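Local structure of N-(5'-phosphoribosyl)anthranilate isomerase (Jonesia denitrificans, 4WUI) at residues H32-P37 and V62-I67; W104-L109 and L124-A129. The protein probably catalyses the isomerisation of N-(5-phospho-beta-D-ribosyl)anthranilate to 1-(2-carboxyphenylamino)-1-deoxy-D-ribulose 5-phosphate, a step of L-tryptophan biosynthesis. All coordinates share one frame; numbering follows the deposited sequence. Where two conformers were deposited one is given.

Contact 1. Residues H32-P37 and V62-I67; sequences HAPTSP and VATTPI. With CIT (citric acid), chain D.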
loop_
_atom_site.group_PDB
_atom_site.type_symbol
_atom_site.label_atom_id
_atom_site.label_comp_id
_atom_site.label_asym_id
_atom_site.label_seq_id
_atom_site.Cartn_x
_atom_site.Cartn_y
_atom_site.Cartn_z
ATOM N N HIS A 32 6.467 -3.016 -9.511
ATOM C CA HIS A 32 7.333 -2.967 -10.653
ATOM C C HIS A 32 8.458 -2.029 -10.278
ATOM O O HIS A 32 8.277 -0.816 -10.249
ATOM C CB HIS A 32 6.597 -2.453 -11.881
ATOM C CG HIS A 32 7.441 -2.426 -13.102
ATOM N ND1 HIS A 32 7.775 -3.552 -13.832
ATOM C CD2 HIS A 32 8.012 -1.385 -13.733
ATOM C CE1 HIS A 32 8.537 -3.203 -14.850
ATOM N NE2 HIS A 32 8.698 -1.894 -14.811
ATOM N N ALA A 33 9.579 -2.623 -9.884
ATOM C CA ALA A 33 10.706 -1.897 -9.264
ATOM C C ALA A 33 11.843 -2.897 -9.239
ATOM O O ALA A 33 11.903 -3.749 -8.362
ATOM C CB ALA A 33 10.374 -1.445 -7.853
ATOM N N PRO A 34 12.731 -2.847 -10.242
ATOM C CA PRO A 34 13.786 -3.865 -10.367
ATOM C C PRO A 34 14.714 -4.006 -9.171
ATOM O O PRO A 34 15.455 -4.983 -9.085
ATOM C CB PRO A 34 14.563 -3.406 -11.608
ATOM C CG PRO A 34 13.545 -2.719 -12.436
ATOM C CD PRO A 34 12.701 -1.973 -11.440
ATOM N N THR A 35 14.738 -3.031 -8.286
ATOM C CA THR A 35 15.534 -3.109 -7.068
ATOM C C THR A 35 14.844 -3.855 -5.932
ATOM O O THR A 35 15.453 -4.006 -4.873
ATOM C CB THR A 35 15.927 -1.691 -6.564
ATOM O OG1 THR A 35 14.750 -0.931 -6.296
ATOM C CG2 THR A 35 16.745 -0.971 -7.615
ATOM N N SER A 36 13.594 -4.278 -6.126
ATOM C CA SER A 36 12.797 -4.895 -5.054
ATOM C C SER A 36 12.707 -6.391 -5.238
ATOM O O SER A 36 12.540 -6.878 -6.365
ATOM C CB SER A 36 11.370 -4.355 -5.101
ATOM O OG SER A 36 10.501 -5.092 -4.254
ATOM N N PRO A 37 12.699 -7.142 -4.130
ATOM C CA PRO A 37 12.459 -8.585 -4.241
ATOM C C PRO A 37 11.025 -8.924 -4.646
ATOM O O PRO A 37 10.760 -10.080 -4.969
ATOM C CB PRO A 37 12.748 -9.111 -2.840
ATOM C CG PRO A 37 12.435 -7.946 -1.939
ATOM C CD PRO A 37 12.917 -6.732 -2.734
ATOM N N VAL A 62 5.315 1.700 -8.398
ATOM C CA VAL A 62 6.579 1.980 -9.054
ATOM C C VAL A 62 7.467 2.860 -8.186
ATOM O O VAL A 62 7.009 3.551 -7.270
ATOM C CB VAL A 62 6.369 2.644 -10.441
ATOM C CG1 VAL A 62 5.729 1.666 -11.402
ATOM C CG2 VAL A 62 5.511 3.910 -10.314
ATOM N N ALA A 63 8.753 2.843 -8.499
ATOM C CA ALA A 63 9.759 3.570 -7.733
ATOM C C ALA A 63 10.761 4.323 -8.601
ATOM O O ALA A 63 11.087 5.469 -8.309
ATOM C CB ALA A 63 10.503 2.614 -6.798
ATOM N N THR A 64 11.272 3.672 -9.652
ATOM C CA THR A 64 12.385 4.169 -10.447
ATOM C C THR A 64 12.031 4.250 -11.932
ATOM O O THR A 64 12.876 4.554 -12.760
ATOM C CB THR A 64 13.646 3.262 -10.241
ATOM O OG1 THR A 64 13.299 1.903 -10.468
ATOM C CG2 THR A 64 14.192 3.442 -8.831
ATOM N N THR A 65 10.796 3.950 -12.286
ATOM C CA THR A 65 10.335 3.944 -13.670
ATOM C C THR A 65 10.042 5.392 -14.101
ATOM O O THR A 65 9.284 6.080 -13.443
ATOM C CB THR A 65 9.076 3.078 -13.797
ATOM O OG1 THR A 65 9.339 1.740 -13.341
ATOM C CG2 THR A 65 8.550 3.060 -15.215
ATOM N N PRO A 66 10.615 5.871 -15.219
ATOM C CA PRO A 66 10.277 7.224 -15.689
ATOM C C PRO A 66 8.767 7.399 -15.744
ATOM O O PRO A 66 8.058 6.495 -16.183
ATOM C CB PRO A 66 10.893 7.277 -17.083
ATOM C CG PRO A 66 12.065 6.321 -17.002
ATOM C CD PRO A 66 11.607 5.209 -16.095
ATOM N N ILE A 67 8.271 8.555 -15.313
ATOM C CA ILE A 67 6.847 8.700 -15.096
ATOM C C ILE A 67 6.002 8.440 -16.333
ATOM O O ILE A 67 4.939 7.842 -16.216
ATOM C CB ILE A 67 6.520 10.076 -14.422
ATOM C CG1 ILE A 67 5.084 10.113 -13.880
ATOM C CG2 ILE A 67 6.782 11.237 -15.357
ATOM C CD1 ILE A 67 4.827 9.111 -12.777
HETATM C C1 CIT D . 12.735 -2.278 -15.927
HETATM O O1 CIT D . 11.584 -2.544 -15.561
HETATM O O2 CIT D . 13.609 -3.168 -15.980
HETATM C C2 CIT D . 13.207 -0.922 -16.304
HETATM C C3 CIT D . 12.159 -0.062 -16.998
HETATM O O7 CIT D . 11.669 -0.688 -18.212
HETATM C C4 CIT D . 12.916 1.212 -17.335
HETATM C C5 CIT D . 12.127 2.030 -18.327
HETATM O O3 CIT D . 10.963 2.376 -18.074
HETATM O O4 CIT D . 12.611 2.383 -19.425
HETATM C C6 CIT D . 11.007 0.221 -16.061
HETATM O O5 CIT D . 11.213 0.777 -14.960
HETATM O O6 CIT D . 9.847 -0.111 -16.422
HETATM O O HOH W 1 9.840 1.269 -10.712
HETATM O O HOH W 2 13.429 -0.279 -8.627
#
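His32 and Thr65 meet ring edge to hydroxyl. CD2 of the His32 ring lies 3.4 Å from Thr65 OG1, and the two side chains cross at about a right angle. Apolar contact is light: Ala33 CB lies 4.2 Å from Ala63 CB. Pro34 CD also comes near the Thr64 hydroxyl OG1, the two side chains sliding past each other in opposite directions. Backbone atoms approach too: Val62 CA donates a C-H to His32 O.

Water does most of the polar joining. One water donates to His32 O at 2.6 Å and also to Thr65 OG1, and accepts from Ala63 N. A second water accepts from Thr35 N and pairs with Thr64 OG1 at 2.9 Å.

A citrate, probably from the crystallisation liquor, adds a further bridge through one carboxylate. His32 NE2 donates to its O6 at 2.7 Å, nearly straight (164°) and in the ring plane. Thr65 OG1 donates to O5 of the citrate, also at 2.7 Å. Thr65 OG1 is thus held by both the water and the ligand. His32 ND1 is bonded to Leu40 O, which fixes the ring from its other nitrogen.

The two loops follow strands 27-32 and 57-62, neighbours in the barrel. Pro66 is at the N-cap position, just before helix 67-77. Leu73 of that helix touches His32, and its Ala70 touches Val62 and Thr65.

Contact 2. Residues W104-L109 and L124-A129; sequences WRATSL and LLLLDA
Leu124 fits against one face of the Trp104 indole. Its CB sits over the five-membered ring, 3.8 Å from the centroid of that ring, in a CH-pi contact. Its CD2 lies 3.7 Å above the Trp104 ring plane, toward the rim. Trp104 NE1 bonds to Glu123.

On the other face of the sheet, the Leu125 CD1 methyl sits against one face of the Arg105 guanidinium, 3.6 Å from its plane and over its centre. A bend at chi3 (66°) puts Arg105 NE 3.9 Å from Leu125 CD1, and NH2 makes a salt bridge to Glu122.

These are adjacent parallel strands of the TIM barrel, 103-108 and 124-128. The residues linking the two segments contain no helix. Five backbone hydrogen bonds join them, from Arg105 N to Leu124 O (3.1 Å) up to Leu109 N to Asp128 O (3.1 Å). Trp104, Ala106, Ser108, Leu124, Leu126 and Asp128 line the interior.

There Ala106 CB packs on Leu126 CD2 at 4.0 Å, in one of two Leu126 conformers. On the outer face Thr107 and Leu127 lie side by side, pointing the same way. Leu109 crosses Leu127 at about a right angle; Leu127 has two conformers, so the tightness of that fit is doubtful. Leu109 CD1 also reaches Ala129 CB at 4.2 Å.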
loop_
_atom_site.group_PDB
_atom_site.type_symbol
_atom_site.label_atom_id
_atom_site.label_comp_id
_atom_site.label_asym_id
_atom_site.label_seq_id
_atom_site.Cartn_x
_atom_site.Cartn_y
_atom_site.Cartn_z
ATOM N N TRP A 104 -1.714 7.613 -6.338
ATOM C CA TRP A 104 -1.359 7.654 -4.924
ATOM C C TRP A 104 0.086 8.129 -4.796
ATOM O O TRP A 104 0.948 7.711 -5.553
ATOM C CB TRP A 104 -1.548 6.304 -4.258
ATOM C CG TRP A 104 -2.955 5.814 -4.199
ATOM C CD1 TRP A 104 -4.080 6.433 -4.621
ATOM C CD2 TRP A 104 -3.371 4.588 -3.619
ATOM N NE1 TRP A 104 -5.176 5.666 -4.365
ATOM C CE2 TRP A 104 -4.774 4.524 -3.735
ATOM C CE3 TRP A 104 -2.684 3.525 -3.039
ATOM C CZ2 TRP A 104 -5.505 3.416 -3.311
ATOM C CZ3 TRP A 104 -3.423 2.443 -2.602
ATOM C CH2 TRP A 104 -4.802 2.383 -2.753
ATOM N N ARG A 105 0.302 9.015 -3.831
ATOM C CA ARG A 105 1.584 9.595 -3.482
ATOM C C ARG A 105 2.071 8.841 -2.218
ATOM O O ARG A 105 1.418 8.843 -1.209
ATOM C CB ARG A 105 1.435 11.157 -3.265
ATOM C CG ARG A 105 2.707 11.880 -2.847
ATOM C CD ARG A 105 2.643 13.374 -2.988
ATOM N NE ARG A 105 1.688 14.026 -2.109
ATOM C CZ ARG A 105 1.963 14.596 -0.942
ATOM N NH1 ARG A 105 3.154 14.524 -0.403
ATOM N NH2 ARG A 105 0.984 15.171 -0.278
ATOM N N ALA A 106 3.177 8.125 -2.268
ATOM C CA ALA A 106 3.778 7.535 -1.095
ATOM C C ALA A 106 4.956 8.388 -0.610
ATOM O O ALA A 106 5.680 8.976 -1.419
ATOM C CB ALA A 106 4.247 6.092 -1.380
ATOM N N THR A 107 5.136 8.465 0.713
ATOM C CA THR A 107 6.250 9.180 1.310
ATOM C C THR A 107 6.560 8.609 2.675
ATOM O O THR A 107 5.894 7.713 3.168
ATOM C CB THR A 107 5.944 10.680 1.455
ATOM O OG1 THR A 107 7.139 11.392 1.809
ATOM C CG2 THR A 107 4.843 10.949 2.468
ATOM N N SER A 108 7.586 9.127 3.312
ATOM C CA SER A 108 7.881 8.627 4.635
ATOM C C SER A 108 8.102 9.771 5.551
ATOM O O SER A 108 8.397 10.861 5.120
ATOM C CB SER A 108 9.092 7.755 4.587
ATOM O OG SER A 108 10.154 8.563 4.182
ATOM N N LEU A 109 7.943 9.540 6.844
ATOM C CA LEU A 109 8.030 10.669 7.743
ATOM C C LEU A 109 9.401 11.269 7.821
ATOM O O LEU A 109 9.530 12.479 8.034
ATOM C CB LEU A 109 7.543 10.299 9.131
ATOM C CG LEU A 109 6.021 10.299 9.214
ATOM C CD1 LEU A 109 5.620 9.920 10.601
ATOM C CD2 LEU A 109 5.403 11.666 8.860
ATOM N N LEU A 124 -4.804 9.902 -2.683
ATOM C CA LEU A 124 -4.493 9.317 -1.393
ATOM C C LEU A 124 -2.996 9.438 -1.177
ATOM O O LEU A 124 -2.214 9.380 -2.135
ATOM C CB LEU A 124 -4.960 7.863 -1.414
ATOM C CG LEU A 124 -4.606 6.995 -0.205
ATOM C CD1 LEU A 124 -5.677 5.950 0.009
ATOM C CD2 LEU A 124 -3.230 6.335 -0.343
ATOM N N LEU A 125 -2.612 9.593 0.082
ATOM C CA LEU A 125 -1.233 9.632 0.520
ATOM C C LEU A 125 -0.912 8.391 1.372
ATOM O O LEU A 125 -1.660 8.080 2.301
ATOM C CB LEU A 125 -1.049 10.882 1.375
ATOM C CG LEU A 125 0.307 11.230 1.907
ATOM C CD1 LEU A 125 1.289 11.446 0.806
ATOM C CD2 LEU A 125 0.187 12.505 2.735
ATOM N N LEU A 126 0.174 7.701 1.049
ATOM C CA LEU A 126 0.634 6.581 1.843
ATOM C C LEU A 126 1.824 7.117 2.644
ATOM O O LEU A 126 2.797 7.620 2.057
ATOM C CB LEU A 126 0.961 5.408 0.935
ATOM C CG LEU A 126 1.416 4.158 1.663
ATOM C CD1 LEU A 126 1.128 2.964 0.789
ATOM C CD2 LEU A 126 2.890 4.230 1.938
ATOM N N LEU A 127 1.719 7.047 3.973
ATOM C CA LEU A 127 2.731 7.568 4.877
ATOM C C LEU A 127 3.413 6.413 5.583
ATOM O O LEU A 127 2.767 5.681 6.343
ATOM C CB LEU A 127 2.088 8.490 5.895
ATOM C CG LEU A 127 3.007 9.161 6.891
ATOM C CD1 LEU A 127 4.054 9.975 6.163
ATOM C CD2 LEU A 127 2.149 10.034 7.841
ATOM N N ASP A 128 4.714 6.269 5.354
ATOM C CA ASP A 128 5.475 5.158 5.940
ATOM C C ASP A 128 6.279 5.661 7.118
ATOM O O ASP A 128 7.100 6.604 7.005
ATOM C CB ASP A 128 6.397 4.533 4.894
ATOM C CG ASP A 128 7.031 3.214 5.339
ATOM O OD1 ASP A 128 6.348 2.402 5.979
ATOM O OD2 ASP A 128 8.208 2.973 5.006
ATOM N N ALA A 129 6.054 5.000 8.245
ATOM C CA ALA A 129 6.647 5.336 9.533
ATOM C C ALA A 129 7.344 4.076 10.047
ATOM O O ALA A 129 6.906 3.455 11.010
ATOM C CB ALA A 129 5.574 5.761 10.502
#

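In the fold
Both contacts join neighbouring strands, or the loops just after them, of one eight-stranded parallel barrel. Contact 1 comes first along the chain and closes before contact 2 opens. Their centres are 16 Å apart, and their nearest atoms are about 7 Å apart without touching. Strand 81-84 stands between them and bonds to both, through Val62 on one side and Trp104 and Ala106 on the other. Each contact meets a citrate, but not the same one. Asp128 OD1 bonds to a second citrate, apart from the one at Thr65. Asp128 is at the C-terminal end of its strand, where TIM-barrel enzymes carry their active sites.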